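Local coordinates for protein DTDP-4-dehydrorhamnose reductase, rfbD ortholog (Clostridium acetobutylicum, PDB 1VL0) that probably catalyses the NAD(P)H-dependent reduction of dTDP-6-deoxy-L-lyxo-4-hexulose to dTDP-L-rhamnose in dTDP-L-rhamnose biosynthesis, at residues Y227-V231 and K242-C246; D189-T193 and R257-V262. One frame throughout, in Å; residues are numbered along the deposited sequence.

Contact 1: residues Y227-V231 and K242-C246; sequences YDFAV and KVTPC
Tyr227 and Val243 meet within an alpha-beta unit of the RmlD-type substrate-binding region, in which helix 226-237 runs back along strand 242-246, the strand that follows it in the chain. The two short segments are nearly antiparallel (173°), with their axes 9.0 Å apart, and they illustrate how an aromatic ring can pack a helix end against a strand through apolar contacts; a backbone hydrogen bond also joins Tyr227 to Val187 of the neighbouring strand. CG of Tyr227 lies anti to the backbone N (chi1 165°), which carries the ring across to the strand. There its CD1 comes within 3.6 Å of CG1 of Val243, which approaches obliquely, the two side chains sliding past each other in opposite directions. Pro245 lies alongside the tyrosine and points the same way; its CB sits 3.9 Å from the ring centroid and only 13° off the ring normal, a CH-pi contact over one face. Ala230 CB reaches CG1 of Val243 loosely, at 4.4 Å, and Val186 of the paired strand 183-187 touches both residues. His188 adds an edge-to-face ring contact to Tyr227. Val231 presents CG2 both to CB of Val243, at 4.2 Å, and to the tyrosine face opposite Pro245.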
loop_
_atom_site.group_PDB
_atom_site.type_symbol
_atom_site.label_atom_id
_atom_site.label_comp_id
_atom_site.label_asym_id
_atom_site.label_seq_id
_atom_site.Cartn_x
_atom_site.Cartn_y
_atom_site.Cartn_z
ATOM N N TYR A 227 -6.917 4.998 -35.796
ATOM C CA TYR A 227 -7.137 5.462 -37.160
ATOM C C TYR A 227 -6.009 6.448 -37.585
ATOM O O TYR A 227 -5.343 6.267 -38.595
ATOM C CB TYR A 227 -8.551 6.063 -37.300
ATOM C CG TYR A 227 -8.728 6.885 -38.564
ATOM C CD1 TYR A 227 -8.952 6.274 -39.803
ATOM C CD2 TYR A 227 -8.606 8.278 -38.524
ATOM C CE1 TYR A 227 -9.075 7.028 -40.956
ATOM C CE2 TYR A 227 -8.724 9.037 -39.657
ATOM C CZ TYR A 227 -8.960 8.408 -40.882
ATOM O OH TYR A 227 -9.089 9.173 -42.005
ATOM N N ASP A 228 -5.752 7.462 -36.770
ATOM C CA ASP A 228 -4.711 8.424 -37.066
ATOM C C ASP A 228 -3.333 7.725 -37.168
ATOM O O ASP A 228 -2.480 8.092 -37.975
ATOM C CB ASP A 228 -4.609 9.449 -35.964
ATOM C CG ASP A 228 -5.837 10.320 -35.804
ATOM O OD1 ASP A 228 -6.469 10.665 -36.826
ATOM O OD2 ASP A 228 -6.208 10.701 -34.668
ATOM N N PHE A 229 -3.123 6.746 -36.317
ATOM C CA PHE A 229 -1.861 5.966 -36.276
ATOM C C PHE A 229 -1.697 5.260 -37.635
ATOM O O PHE A 229 -0.652 5.391 -38.286
ATOM C CB PHE A 229 -1.965 5.016 -35.102
ATOM C CG PHE A 229 -0.713 4.265 -34.738
ATOM C CD1 PHE A 229 0.518 4.463 -35.370
ATOM C CD2 PHE A 229 -0.771 3.340 -33.709
ATOM C CE1 PHE A 229 1.654 3.737 -34.979
ATOM C CE2 PHE A 229 0.373 2.632 -33.327
ATOM C CZ PHE A 229 1.574 2.823 -33.980
ATOM N N ALA A 230 -2.762 4.591 -38.093
ATOM C CA ALA A 230 -2.766 3.880 -39.381
ATOM C C ALA A 230 -2.512 4.839 -40.552
ATOM O O ALA A 230 -1.686 4.570 -41.425
ATOM C CB ALA A 230 -4.076 3.143 -39.568
ATOM N N VAL A 231 -3.208 5.969 -40.562
ATOM C CA VAL A 231 -3.062 6.953 -41.616
ATOM C C VAL A 231 -1.614 7.447 -41.706
ATOM O O VAL A 231 -1.066 7.614 -42.804
ATOM C CB VAL A 231 -4.057 8.137 -41.386
ATOM C CG1 VAL A 231 -3.775 9.312 -42.336
ATOM C CG2 VAL A 231 -5.458 7.652 -41.633
ATOM N N LYS A 242 -6.980 2.958 -48.693
ATOM C CA LYS A 242 -7.932 3.908 -48.137
ATOM C C LYS A 242 -8.319 3.447 -46.732
ATOM O O LYS A 242 -8.905 2.373 -46.575
ATOM C CB LYS A 242 -9.175 3.965 -49.043
ATOM C CG LYS A 242 -10.210 5.033 -48.674
ATOM N N VAL A 243 -8.008 4.254 -45.721
ATOM C CA VAL A 243 -8.391 3.938 -44.364
ATOM C C VAL A 243 -9.659 4.696 -44.060
ATOM O O VAL A 243 -9.764 5.875 -44.355
ATOM C CB VAL A 243 -7.304 4.284 -43.338
ATOM C CG1 VAL A 243 -7.656 3.695 -41.989
ATOM C CG2 VAL A 243 -5.956 3.739 -43.782
ATOM N N THR A 244 -10.616 3.983 -43.477
ATOM C CA THR A 244 -11.909 4.516 -43.063
ATOM C C THR A 244 -11.981 4.460 -41.534
ATOM O O THR A 244 -11.689 3.421 -40.932
ATOM C CB THR A 244 -13.036 3.661 -43.686
ATOM O OG1 THR A 244 -13.125 3.942 -45.080
ATOM C CG2 THR A 244 -14.393 4.067 -43.211
ATOM N N PRO A 245 -12.369 5.565 -40.897
ATOM C CA PRO A 245 -12.540 5.566 -39.450
ATOM C C PRO A 245 -13.805 4.825 -39.074
ATOM O O PRO A 245 -14.836 4.988 -39.723
ATOM C CB PRO A 245 -12.645 7.058 -39.092
ATOM C CG PRO A 245 -13.037 7.752 -40.347
ATOM C CD PRO A 245 -12.690 6.871 -41.500
ATOM N N CYS A 246 -13.737 3.993 -38.046
ATOM C CA CYS A 246 -14.946 3.330 -37.553
ATOM C C CYS A 246 -15.051 3.426 -36.029
ATOM O O CYS A 246 -14.226 4.071 -35.370
ATOM C CB CYS A 246 -14.980 1.879 -38.022
ATOM S SG CYS A 246 -13.766 0.832 -37.214
#

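Contact 2: residues D189-T193 and R257-V262; sequences DQVGT and RPKYSV
Val191 uses both its backbone polar groups on the loop 257-262: its N gives a hydrogen bond to Lys259 O (2.9 Å), and its O accepts one from Ser261 N at 2.9 Å, the latter nearly straight at 170°. CA of Gln190 adds a weaker CA-H...O contact to the same Lys259 O, 3.2 Å away, beside the N-H bond. A water extends the pairing, accepting from Thr193 N and donating to Ser261 O. Bonding to the residues before and after Tyr260 is the pattern of a parallel beta bridge, here a single one, by which a loop is laid along the start of strand 191-196. At one end Lys259, bent along its chain, brings NZ to a long salt bridge of 3.9 Å with OD2 of Asp189, whose OD1 is bonded to Thr248. Gln190 extends beyond CG, crossing Arg257, and rests OE1 against Arg257 CB, while its NE2 bonds to Thr248 and the guanidinium of Arg257 turns away to Asp77. CG2 of Val191, set between its own backbone N and carbonyl carbon, presses obliquely on CD2 of Tyr260 (3.4 Å). Val262 CG2 packs against one face of that ring and, at 3.7 Å, against Gly192 CA.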
loop_
_atom_site.group_PDB
_atom_site.type_symbol
_atom_site.label_atom_id
_atom_site.label_comp_id
_atom_site.label_asym_id
_atom_site.label_seq_id
_atom_site.Cartn_x
_atom_site.Cartn_y
_atom_site.Cartn_z
ATOM N N ASP A 189 -12.449 5.931 -32.304
ATOM C CA ASP A 189 -13.009 6.289 -31.007
ATOM C C ASP A 189 -12.203 5.731 -29.837
ATOM O O ASP A 189 -12.675 5.690 -28.725
ATOM C CB ASP A 189 -14.497 5.908 -30.922
ATOM C CG ASP A 189 -14.755 4.414 -31.021
ATOM O OD1 ASP A 189 -13.798 3.620 -31.105
ATOM O OD2 ASP A 189 -15.928 3.932 -31.019
ATOM N N GLN A 190 -10.975 5.301 -30.082
ATOM C CA GLN A 190 -10.069 4.918 -28.997
ATOM C C GLN A 190 -8.777 5.711 -29.196
ATOM O O GLN A 190 -8.219 5.685 -30.285
ATOM C CB GLN A 190 -9.754 3.435 -29.042
ATOM C CG GLN A 190 -10.980 2.473 -28.892
ATOM C CD GLN A 190 -10.560 0.998 -29.018
ATOM O OE1 GLN A 190 -9.415 0.636 -28.687
ATOM N NE2 GLN A 190 -11.463 0.160 -29.503
ATOM N N VAL A 191 -8.346 6.445 -28.172
ATOM C CA VAL A 191 -7.230 7.355 -28.310
ATOM C C VAL A 191 -6.176 7.073 -27.243
ATOM O O VAL A 191 -6.467 6.591 -26.154
ATOM C CB VAL A 191 -7.617 8.877 -28.310
ATOM C CG1 VAL A 191 -8.821 9.175 -29.277
ATOM C CG2 VAL A 191 -7.936 9.338 -26.968
ATOM N N GLY A 192 -4.941 7.381 -27.592
ATOM C CA GLY A 192 -3.782 7.086 -26.758
ATOM C C GLY A 192 -2.626 7.710 -27.492
ATOM O O GLY A 192 -2.796 8.667 -28.211
ATOM N N THR A 193 -1.448 7.141 -27.325
ATOM C CA THR A 193 -0.263 7.604 -27.997
ATOM C C THR A 193 0.620 6.402 -28.346
ATOM O O THR A 193 1.019 5.676 -27.428
ATOM C CB THR A 193 0.588 8.496 -27.096
ATOM O OG1 THR A 193 -0.253 9.434 -26.409
ATOM C CG2 THR A 193 1.596 9.286 -27.976
ATOM N N ARG A 257 -11.782 -2.449 -24.067
ATOM C CA ARG A 257 -10.684 -1.517 -24.364
ATOM C C ARG A 257 -11.065 -0.099 -24.004
ATOM O O ARG A 257 -12.208 0.298 -24.209
ATOM C CB ARG A 257 -10.316 -1.584 -25.840
ATOM C CG ARG A 257 -9.330 -2.705 -26.117
ATOM C CD ARG A 257 -9.502 -3.323 -27.442
ATOM N NE ARG A 257 -8.537 -4.399 -27.640
ATOM C CZ ARG A 257 -8.774 -5.690 -27.439
ATOM N NH1 ARG A 257 -9.965 -6.114 -26.989
ATOM N NH2 ARG A 257 -7.803 -6.565 -27.693
ATOM N N PRO A 258 -10.114 0.667 -23.486
ATOM C CA PRO A 258 -10.408 1.986 -22.986
ATOM C C PRO A 258 -10.714 2.917 -24.145
ATOM O O PRO A 258 -10.061 2.836 -25.179
ATOM C CB PRO A 258 -9.088 2.418 -22.295
ATOM C CG PRO A 258 -8.203 1.235 -22.296
ATOM C CD PRO A 258 -8.669 0.381 -23.431
ATOM N N LYS A 259 -11.693 3.793 -23.988
ATOM C CA LYS A 259 -11.954 4.797 -25.005
ATOM C C LYS A 259 -10.790 5.803 -25.070
ATOM O O LYS A 259 -10.444 6.286 -26.143
ATOM C CB LYS A 259 -13.271 5.530 -24.730
ATOM C CG LYS A 259 -14.480 4.624 -24.885
ATOM C CD LYS A 259 -15.637 5.184 -25.701
ATOM C CE LYS A 259 -15.648 4.562 -27.151
ATOM N NZ LYS A 259 -16.131 3.138 -27.217
ATOM N N TYR A 260 -10.269 6.162 -23.907
ATOM C CA TYR A 260 -9.315 7.210 -23.756
ATOM C C TYR A 260 -8.215 6.728 -22.798
ATOM O O TYR A 260 -8.448 6.619 -21.587
ATOM C CB TYR A 260 -9.976 8.463 -23.197
ATOM C CG TYR A 260 -9.027 9.667 -23.153
ATOM C CD1 TYR A 260 -8.062 9.778 -22.154
ATOM C CD2 TYR A 260 -9.095 10.667 -24.093
ATOM C CE1 TYR A 260 -7.192 10.839 -22.099
ATOM C CE2 TYR A 260 -8.243 11.772 -24.024
ATOM C CZ TYR A 260 -7.282 11.837 -23.042
ATOM O OH TYR A 260 -6.417 12.899 -23.006
ATOM N N SER A 261 -7.033 6.455 -23.342
ATOM C CA SER A 261 -5.925 5.969 -22.550
ATOM C C SER A 261 -4.646 6.768 -22.755
ATOM O O SER A 261 -3.551 6.221 -22.721
ATOM C CB SER A 261 -5.695 4.485 -22.854
ATOM O OG SER A 261 -5.720 4.242 -24.231
ATOM N N VAL A 262 -4.791 8.079 -22.913
ATOM C CA VAL A 262 -3.630 8.949 -23.033
ATOM C C VAL A 262 -3.026 9.078 -21.639
ATOM O O VAL A 262 -3.708 9.519 -20.722
ATOM C CB VAL A 262 -3.994 10.342 -23.592
ATOM C CG1 VAL A 262 -2.757 11.241 -23.648
ATOM C CG2 VAL A 262 -4.569 10.202 -24.948
HETATM O O HOH W 1 -1.754 5.397 -24.686
#

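In the fold
Along the chain the order is 189-193, 227-231, 242-246, 257-262, so contact 1 is nested inside the loop that contact 2 closes. Their centres are 15 Å apart and their nearest atoms about 4 Å, without touching. Strand 183-187, which pairs with 242-246, runs on through His188 into segment 189-193, tying the small two-stranded parallel sheet to strand 191-196 of the large mixed sheet. Contact 1 is peripheral, about 23 Å from the chain's centre, and away from the known cofactor residues. Contact 2 lies deeper and sets loop 257-262 beside strand 191-196 of the large sheet, with the Ser261 side chain about 9 Å from the bound dinucleotide.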